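Local structure of UDP-N-acetylglucosamine 4,6-dehydratase (Vibrio fischeri, 3PVZ) at residues I11-D14 and T15-H19; N72-E75 and L76-I80; M137-V140 and N141-T145; Y277-L281 and G282-H286. The protein probably acts as a lyase, a UDP-N-acetylglucosamine 4,6-dehydratase, and binds NAD in a Rossmann-type domain. All blocks are in the same frame, centred on the assembly; numbering follows the deposited sequence. Where two conformers were deposited one is given.

Contact 1 (I11-D14 and T15-H19); sequences IGRD and TELFH
With CG set opposite its carbonyl carbon (chi1 -80°) and the chain bent at chi3 (-82°), Arg13 reaches forward along the loop and brings its guanidinium to the carbonyl of Thr15 and the side chain of Leu17. The turn opens with a Schellman motif that ends helix 7-10. Gly12, at positive phi, is its C-prime residue: the amide of Gly12 bonds to Ser9 O and that of Arg13 to Leu8 O. Thr15 O lies at the guanidinium edge, near its plane, 3.2 Å from Arg13 NH1 in a weak hydrogen bond, and Leu17 CD1 lies over one face, the side chains crossing at about a right angle. Both contacts are uncertain, because Arg13 NH1 and Leu17 CD1 are modelled too close together. Firmer polar support comes from Glu239 on helix 237-250, which forms a salt bridge with Arg13 NH2 and accepts a hydrogen bond from Leu17 N; Arg13 NH2 also donates to Phe234 O. One carboxylate thus ties the two halves of the loop to the protein body. Phe18 follows at the N-cap position of the next helix, and Leu17 CB rests 3.8 Å above the centre of its ring plane.

Contact 2 (N72-E75 and L76-I80); sequences NMVE and LVRDI
Selenomethionine Met73 and Leu76 lie side by side on the inner face of helix 70-83, Met73 SE 4.1 Å from Leu76 CD2, the two side chains pointing the same way. Beside them runs regular i to i+4 bonding: Asn72 O, Met73 O, Val74 O and Glu75 O accept from the amides of Leu76, Val77, Arg78 and Asp79 in turn. The straightest is Val77 N to Met73 O, 2.9 Å with an angle of 175° at the hydrogen. The acidic side chains find their partners outside this turn. Glu75 has CG opposite its backbone N (chi1 172°) and bends at chi2 (60°), which sets its carboxylate where the second subunit engages both oxygens, OE1 by Arg217 and OE2 by Lys220 of that chain. Asp79 divides its carboxylate, OD2 pairing with Lys53 of its own chain and OD1 accepting from Gln222 of the second subunit. Those cations probably offset the like charges of Glu75 and Asp79, whose OE2 and OD2 atoms are 4.9 Å apart. The helix belongs to a beta-alpha-beta unit: Met73 and Leu76 pack on strand 62-66, Met73 and Val77 on strand 90-94, and Leu76 on helix 46-56.

Contact 3 (M137-V140 and N141-T145); sequences MIDV and NVFNT
Ile138 O accepts from two successive amides, Val142 N at 2.8 Å and Phe143 N at 3.3 Å, and Asp139 O bonds to Asn144 N at 2.8 Å, so helix 131-154 widens here from i+4 to i+5 bonding in a pi-type turn. The two donors approach Ile138 O differently: Phe143 N lies in the carbonyl plane, whereas Val142 N stands above it. In this wider turn Phe143 lies alongside Ile138, pointing the same way, with Phe143 CE2 3.6 Å from Ile138 CG2. Asp139 OD1 also nears the ring, at 3.7 Å from Phe143 CD2, with the carboxylate and ring planes 60° apart; its salt bridge is to Lys365 of helix 351-367, the helix that also packs on Phe143. Asn141 turns the other way. Its CG, anti to the carbonyl carbon (chi1 -64°), carries ND2 to 3.6 Å from CG of selenomethionine Met137, and its amide is gripped at both ends, OD1 by Leu122 N and ND2 by Ser178 OG. At the cofactor side, one water donates to Val140 O and accepts from Asn144 ND2 at 2.8 Å. Because Val140 and Asn144 both touch the bound NAD, the water-bridged turn forms part of the pocket wall: Asn144 N is committed to Asp139 O, Val140 O is satisfied through the water, and Asn141 O accepts from Thr145 OG1 at 2.8 Å.

Contact 4 (Y277-L281 and G282-H286); sequences YLKQL and GYEPH
Leu278 and Pro285 pass one another pointing opposite ways, Leu278 CD1 meeting Pro285 CG at 4.2 Å, as the chain leaves a helix and enters strand 284-287. Tyr283 CB packs on Leu278 CB at 4.2 Å. With CG anti to the carbonyl carbon (chi1 -68°), the Tyr283 ring comes beside Leu281, Tyr283 CD2 lying 3.9 Å from Leu281 CB, and it meets Trp307 of strand 306-312 edge-to-face. The other end of Leu281 covers a second ring: Leu281 CD2 sits 3.5 Å above the plane of Tyr277, offset toward the rim. Gly282, with positive phi (88°), is the C-prime residue of a Schellman motif. Tyr283 N bonds to Leu278 O at 2.7 Å, and Gly282 N to Lys279 O at 3.0 Å with the donor well above the carbonyl plane. On the outer side Lys279, extended beyond CG, crosses the bent chain of Glu284. The oxygen Glu284 OE1 touches the aliphatic part, 3.4 Å from Lys279 CE, whereas Lys279 NZ stays 4.3 Å from it, beyond salt-bridge range. The opposite charges therefore probably attract only modestly on this exposed surface, while the two Schellman bonds, from Gly282 N and Tyr283 N, fix the chain's exit from the helix.

From the N terminus the four contacts follow in series, local turns that neither enclose nor cross one another. Contact 1 carries the chain from helix 7-10 into helix 19-34, ahead of the nucleotide-binding sheet. Contact 2 is a turn of a helix connecting two strands of that sheet and faces the second subunit, while contact 3 lies in helix 131-154 at the NAD pocket, its centre about 25 Å from that of contact 2. Contact 4 joins a helix to an edge strand of the small parallel sheet. Its centre is about 40 Å from that of contact 3, yet its nearest atoms are about 7 Å from contact 1, and Tyr277 packs on Leu10 of helix 7-10.

Contact 1 (I11-D14 and T15-H19)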
# COMPACT_ATOMS: atom_id res chain seq x y z
N ILE A 11 -6.99 -21.29 13.45
CA ILE A 11 -7.82 -21.73 12.34
C ILE A 11 -8.17 -23.21 12.46
O ILE A 11 -8.37 -23.91 11.46
CB ILE A 11 -7.22 -21.36 10.93
CG1 ILE A 11 -5.79 -21.87 10.76
CG2 ILE A 11 -7.24 -19.87 10.76
CD1 ILE A 11 -5.22 -21.66 9.35
N GLY A 12 -8.27 -23.69 13.71
CA GLY A 12 -8.86 -25.00 13.99
C GLY A 12 -8.10 -26.19 13.43
O GLY A 12 -8.71 -27.20 13.09
N ARG A 13 -6.78 -26.05 13.35
CA ARG A 13 -5.90 -27.09 12.84
C ARG A 13 -4.69 -27.14 13.75
O ARG A 13 -4.49 -26.25 14.55
CB ARG A 13 -5.43 -26.76 11.40
CG ARG A 13 -6.42 -27.10 10.31
CD ARG A 13 -5.75 -27.21 8.89
NE ARG A 13 -5.55 -25.90 8.25
CZ ARG A 13 -4.38 -25.43 7.81
NH1 ARG A 13 -3.26 -26.14 7.91
NH2 ARG A 13 -4.33 -24.24 7.25
N ASP A 14 -3.87 -28.17 13.62
CA ASP A 14 -2.68 -28.33 14.45
C ASP A 14 -1.42 -28.67 13.62
O ASP A 14 -0.30 -28.59 14.13
CB ASP A 14 -3.02 -29.34 15.58
CG ASP A 14 -1.90 -30.33 15.88
OD1 ASP A 14 -0.80 -29.91 16.33
OD2 ASP A 14 -2.16 -31.54 15.70
N THR A 15 -1.61 -28.94 12.33
CA THR A 15 -0.51 -29.33 11.44
C THR A 15 -0.51 -28.58 10.09
O THR A 15 -1.57 -28.24 9.55
CB THR A 15 -0.64 -30.83 11.19
OG1 THR A 15 0.55 -31.33 10.58
CG2 THR A 15 -1.88 -31.14 10.33
N GLU A 16 0.68 -28.33 9.55
CA GLU A 16 0.84 -27.66 8.26
C GLU A 16 0.14 -28.46 7.15
O GLU A 16 -0.10 -29.65 7.30
CB GLU A 16 2.32 -27.39 7.90
CG GLU A 16 3.10 -26.58 8.96
CD GLU A 16 3.97 -25.39 8.44
OE1 GLU A 16 3.84 -24.90 7.25
OE2 GLU A 16 4.77 -24.89 9.28
N LEU A 17 -0.28 -27.77 6.09
CA LEU A 17 -0.91 -28.41 4.94
C LEU A 17 0.00 -29.24 4.04
O LEU A 17 -0.40 -30.29 3.56
CB LEU A 17 -1.60 -27.38 4.04
CG LEU A 17 -3.11 -27.32 4.11
CD1 LEU A 17 -3.48 -26.89 5.47
CD2 LEU A 17 -3.65 -26.34 3.06
N PHE A 18 1.21 -28.74 3.76
CA PHE A 18 2.03 -29.31 2.70
C PHE A 18 3.31 -30.00 3.21
O PHE A 18 4.27 -30.22 2.45
CB PHE A 18 2.44 -28.21 1.76
CG PHE A 18 1.31 -27.38 1.27
CD1 PHE A 18 0.21 -27.95 0.69
CD2 PHE A 18 1.39 -26.01 1.33
CE1 PHE A 18 -0.82 -27.18 0.22
CE2 PHE A 18 0.37 -25.22 0.84
CZ PHE A 18 -0.74 -25.80 0.31
N HIS A 19 3.32 -30.33 4.48
CA HIS A 19 4.47 -30.96 5.09
C HIS A 19 5.02 -32.14 4.26
O HIS A 19 6.24 -32.28 4.08
CB HIS A 19 4.13 -31.39 6.53
CG HIS A 19 5.30 -31.90 7.29
ND1 HIS A 19 5.55 -33.25 7.44
CD2 HIS A 19 6.33 -31.25 7.88
CE1 HIS A 19 6.66 -33.41 8.13
NE2 HIS A 19 7.16 -32.21 8.41

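Contact 2 (N72-E75 and L76-I80)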
# COMPACT_ATOMS: atom_id res chain seq x y z
N ASN A 72 6.26 -1.48 4.51
CA ASN A 72 6.18 -2.94 4.63
C ASN A 72 7.44 -3.65 4.15
O ASN A 72 7.83 -4.71 4.67
CB ASN A 72 4.91 -3.45 3.91
CG ASN A 72 3.67 -2.96 4.61
OD1 ASN A 72 3.72 -2.70 5.80
ND2 ASN A 72 2.59 -2.76 3.89
N MSE A 73 8.14 -3.04 3.21
CA MSE A 73 9.47 -3.57 2.88
C MSE A 73 10.46 -3.56 4.08
O MSE A 73 11.20 -4.52 4.32
CB MSE A 73 10.05 -2.81 1.69
CG MSE A 73 11.18 -3.51 1.12
SE MSE A 73 10.56 -4.89 -0.06
CE MSE A 73 10.20 -3.71 -1.57
N VAL A 74 10.47 -2.47 4.84
CA VAL A 74 11.31 -2.42 6.02
C VAL A 74 10.94 -3.56 6.96
O VAL A 74 11.82 -4.26 7.49
CB VAL A 74 11.24 -1.02 6.76
CG1 VAL A 74 11.93 -1.09 8.11
CG2 VAL A 74 11.86 0.07 5.93
N GLU A 75 9.65 -3.79 7.15
CA GLU A 75 9.23 -4.93 7.94
C GLU A 75 9.68 -6.31 7.37
O GLU A 75 10.11 -7.21 8.12
CB GLU A 75 7.69 -4.86 8.11
CG GLU A 75 7.07 -6.04 8.74
CD GLU A 75 7.59 -6.32 10.16
OE1 GLU A 75 8.30 -5.46 10.72
OE2 GLU A 75 7.28 -7.43 10.68
N LEU A 76 9.63 -6.48 6.06
CA LEU A 76 10.04 -7.73 5.44
C LEU A 76 11.51 -7.99 5.70
O LEU A 76 11.92 -9.11 6.04
CB LEU A 76 9.81 -7.65 3.91
CG LEU A 76 10.42 -8.78 3.10
CD1 LEU A 76 9.89 -10.11 3.60
CD2 LEU A 76 10.20 -8.63 1.56
N VAL A 77 12.32 -6.97 5.49
CA VAL A 77 13.76 -7.11 5.75
C VAL A 77 14.05 -7.40 7.26
O VAL A 77 14.81 -8.31 7.57
CB VAL A 77 14.53 -5.89 5.31
CG1 VAL A 77 16.03 -6.09 5.47
CG2 VAL A 77 14.19 -5.55 3.86
N ARG A 78 13.43 -6.67 8.19
CA ARG A 78 13.64 -6.93 9.62
C ARG A 78 13.26 -8.36 10.00
O ARG A 78 13.99 -9.03 10.67
CB ARG A 78 12.93 -5.88 10.48
CG ARG A 78 13.57 -4.49 10.31
CD ARG A 78 13.07 -3.39 11.30
NE ARG A 78 13.50 -2.06 10.85
CZ ARG A 78 14.74 -1.56 10.93
NH1 ARG A 78 15.73 -2.25 11.49
NH2 ARG A 78 14.99 -0.34 10.46
N ASP A 79 12.12 -8.82 9.56
CA ASP A 79 11.71 -10.20 9.73
C ASP A 79 12.73 -11.21 9.13
O ASP A 79 13.08 -12.25 9.73
CB ASP A 79 10.36 -10.33 9.00
CG ASP A 79 9.61 -11.57 9.35
OD1 ASP A 79 10.11 -12.39 10.17
OD2 ASP A 79 8.50 -11.73 8.79
N ILE A 80 13.20 -10.93 7.92
CA ILE A 80 14.17 -11.81 7.29
C ILE A 80 15.47 -11.80 8.10
O ILE A 80 16.07 -12.84 8.31
CB ILE A 80 14.47 -11.40 5.84
CG1 ILE A 80 13.36 -11.94 4.94
CG2 ILE A 80 15.84 -11.93 5.40
CD1 ILE A 80 13.37 -11.35 3.56

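Contact 3 (M137-V140 and N141-T145)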
# COMPACT_ATOMS: atom_id res chain seq x y z
N MSE A 137 -7.17 -0.49 -10.79
CA MSE A 137 -7.23 -1.92 -10.55
C MSE A 137 -7.01 -2.63 -11.86
O MSE A 137 -6.40 -3.67 -11.91
CB MSE A 137 -8.63 -2.28 -9.93
CG MSE A 137 -9.17 -3.65 -10.27
SE MSE A 137 -10.93 -4.06 -9.50
CE MSE A 137 -10.03 -4.56 -7.79
N ILE A 138 -7.53 -2.07 -12.94
CA ILE A 138 -7.32 -2.64 -14.26
C ILE A 138 -5.84 -2.51 -14.65
O ILE A 138 -5.27 -3.43 -15.24
CB ILE A 138 -8.18 -1.95 -15.34
CG1 ILE A 138 -9.65 -2.36 -15.19
CG2 ILE A 138 -7.70 -2.31 -16.73
CD1 ILE A 138 -10.55 -1.41 -15.92
N ASP A 139 -5.22 -1.38 -14.30
CA ASP A 139 -3.82 -1.12 -14.66
C ASP A 139 -2.90 -2.03 -13.89
O ASP A 139 -1.97 -2.65 -14.48
CB ASP A 139 -3.41 0.35 -14.39
CG ASP A 139 -3.81 1.29 -15.51
OD1 ASP A 139 -4.04 0.80 -16.64
OD2 ASP A 139 -3.91 2.53 -15.26
N VAL A 140 -3.16 -2.13 -12.58
CA VAL A 140 -2.37 -3.00 -11.70
C VAL A 140 -2.64 -4.48 -11.97
O VAL A 140 -1.70 -5.27 -12.03
CB VAL A 140 -2.60 -2.70 -10.22
CG1 VAL A 140 -1.88 -3.78 -9.37
CG2 VAL A 140 -2.13 -1.30 -9.85
N ASN A 141 -3.91 -4.88 -12.15
CA ASN A 141 -4.16 -6.29 -12.22
C ASN A 141 -3.99 -6.79 -13.66
O ASN A 141 -3.54 -7.90 -13.83
CB ASN A 141 -5.54 -6.72 -11.69
CG ASN A 141 -5.77 -6.45 -10.20
OD1 ASN A 141 -4.86 -6.15 -9.40
ND2 ASN A 141 -7.05 -6.55 -9.81
N VAL A 142 -4.35 -6.01 -14.68
CA VAL A 142 -4.24 -6.50 -16.09
C VAL A 142 -2.94 -6.03 -16.78
O VAL A 142 -2.04 -6.85 -17.06
CB VAL A 142 -5.47 -6.10 -16.92
CG1 VAL A 142 -5.43 -6.71 -18.33
CG2 VAL A 142 -6.78 -6.51 -16.18
N PHE A 143 -2.80 -4.72 -16.98
CA PHE A 143 -1.74 -4.17 -17.79
C PHE A 143 -0.33 -4.28 -17.24
O PHE A 143 0.59 -4.56 -17.99
CB PHE A 143 -2.08 -2.76 -18.24
CG PHE A 143 -3.27 -2.72 -19.19
CD1 PHE A 143 -3.19 -3.34 -20.44
CD2 PHE A 143 -4.46 -2.15 -18.80
CE1 PHE A 143 -4.28 -3.36 -21.26
CE2 PHE A 143 -5.54 -2.15 -19.65
CZ PHE A 143 -5.46 -2.75 -20.85
N ASN A 144 -0.15 -4.13 -15.94
CA ASN A 144 1.15 -4.32 -15.31
C ASN A 144 1.56 -5.77 -15.44
O ASN A 144 2.76 -6.11 -15.57
CB ASN A 144 1.11 -3.98 -13.82
CG ASN A 144 1.09 -2.47 -13.56
OD1 ASN A 144 1.08 -1.65 -14.48
ND2 ASN A 144 1.07 -2.10 -12.28
N THR A 145 0.59 -6.66 -15.35
CA THR A 145 0.89 -8.07 -15.40
C THR A 145 1.36 -8.42 -16.81
O THR A 145 2.44 -8.99 -16.96
CB THR A 145 -0.34 -8.90 -15.04
OG1 THR A 145 -0.84 -8.47 -13.77
CG2 THR A 145 -0.01 -10.38 -14.98
O HOH W 1 0.98 -4.57 -10.88

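Contact 4 (Y277-L281 and G282-H286)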
# COMPACT_ATOMS: atom_id res chain seq x y z
N TYR A 277 -9.59 -16.21 19.08
CA TYR A 277 -8.49 -15.29 19.08
C TYR A 277 -8.49 -14.44 20.36
O TYR A 277 -7.44 -14.23 20.96
CB TYR A 277 -8.59 -14.45 17.82
CG TYR A 277 -7.61 -13.32 17.71
CD1 TYR A 277 -6.25 -13.54 17.74
CD2 TYR A 277 -8.06 -12.03 17.56
CE1 TYR A 277 -5.36 -12.50 17.64
CE2 TYR A 277 -7.19 -10.99 17.46
CZ TYR A 277 -5.85 -11.23 17.50
OH TYR A 277 -5.02 -10.15 17.40
N LEU A 278 -9.67 -13.98 20.77
CA LEU A 278 -9.82 -13.28 22.05
C LEU A 278 -9.47 -14.16 23.24
O LEU A 278 -8.85 -13.70 24.17
CB LEU A 278 -11.24 -12.76 22.22
CG LEU A 278 -11.61 -11.61 21.29
CD1 LEU A 278 -13.10 -11.30 21.33
CD2 LEU A 278 -10.81 -10.39 21.67
N LYS A 279 -9.83 -15.44 23.21
CA LYS A 279 -9.49 -16.36 24.31
C LYS A 279 -7.99 -16.60 24.36
O LYS A 279 -7.41 -16.68 25.44
CB LYS A 279 -10.21 -17.69 24.18
CG LYS A 279 -11.72 -17.54 24.22
CD LYS A 279 -12.36 -18.81 24.73
CE LYS A 279 -13.88 -18.73 24.70
NZ LYS A 279 -14.42 -20.11 24.72
N GLN A 280 -7.36 -16.72 23.19
CA GLN A 280 -5.91 -16.90 23.12
C GLN A 280 -5.19 -15.64 23.67
O GLN A 280 -4.09 -15.74 24.19
CB GLN A 280 -5.45 -17.26 21.69
CG GLN A 280 -4.50 -18.47 21.62
CD GLN A 280 -4.31 -19.04 20.20
OE1 GLN A 280 -4.85 -20.11 19.86
NE2 GLN A 280 -3.52 -18.34 19.37
N LEU A 281 -5.84 -14.47 23.56
CA LEU A 281 -5.35 -13.20 24.14
C LEU A 281 -5.76 -13.01 25.62
O LEU A 281 -5.37 -12.03 26.26
CB LEU A 281 -5.89 -12.00 23.31
CG LEU A 281 -5.06 -11.41 22.16
CD1 LEU A 281 -4.02 -12.39 21.64
CD2 LEU A 281 -5.95 -10.91 21.02
N GLY A 282 -6.56 -13.92 26.15
CA GLY A 282 -6.99 -13.86 27.55
C GLY A 282 -8.23 -13.03 27.78
O GLY A 282 -8.48 -12.58 28.90
N TYR A 283 -9.04 -12.85 26.74
CA TYR A 283 -10.28 -12.09 26.84
C TYR A 283 -11.52 -12.97 26.62
O TYR A 283 -11.48 -13.95 25.86
CB TYR A 283 -10.29 -10.94 25.83
CG TYR A 283 -9.30 -9.81 26.07
CD1 TYR A 283 -9.37 -9.01 27.22
CD2 TYR A 283 -8.33 -9.50 25.12
CE1 TYR A 283 -8.47 -7.95 27.42
CE2 TYR A 283 -7.42 -8.45 25.32
CZ TYR A 283 -7.50 -7.68 26.47
OH TYR A 283 -6.61 -6.64 26.64
N GLU A 284 -12.61 -12.64 27.29
CA GLU A 284 -13.89 -13.31 27.06
C GLU A 284 -14.78 -12.38 26.24
O GLU A 284 -14.90 -11.19 26.56
CB GLU A 284 -14.57 -13.74 28.37
CG GLU A 284 -14.13 -15.13 28.91
CD GLU A 284 -14.53 -16.31 28.01
OE1 GLU A 284 -13.63 -17.12 27.67
OE2 GLU A 284 -15.72 -16.45 27.65
N PRO A 285 -15.36 -12.91 25.15
CA PRO A 285 -16.21 -12.10 24.30
C PRO A 285 -17.48 -11.63 25.01
O PRO A 285 -18.11 -12.42 25.70
CB PRO A 285 -16.58 -13.06 23.17
CG PRO A 285 -15.57 -14.10 23.20
CD PRO A 285 -15.14 -14.25 24.59
N HIS A 286 -17.84 -10.36 24.85
CA HIS A 286 -19.13 -9.86 25.30
C HIS A 286 -19.95 -9.59 24.06
O HIS A 286 -19.60 -8.72 23.27
CB HIS A 286 -18.99 -8.57 26.11
CG HIS A 286 -20.28 -8.10 26.71
ND1 HIS A 286 -20.69 -8.45 27.99
CD2 HIS A 286 -21.26 -7.31 26.21
CE1 HIS A 286 -21.86 -7.90 28.24
NE2 HIS A 286 -22.23 -7.20 27.18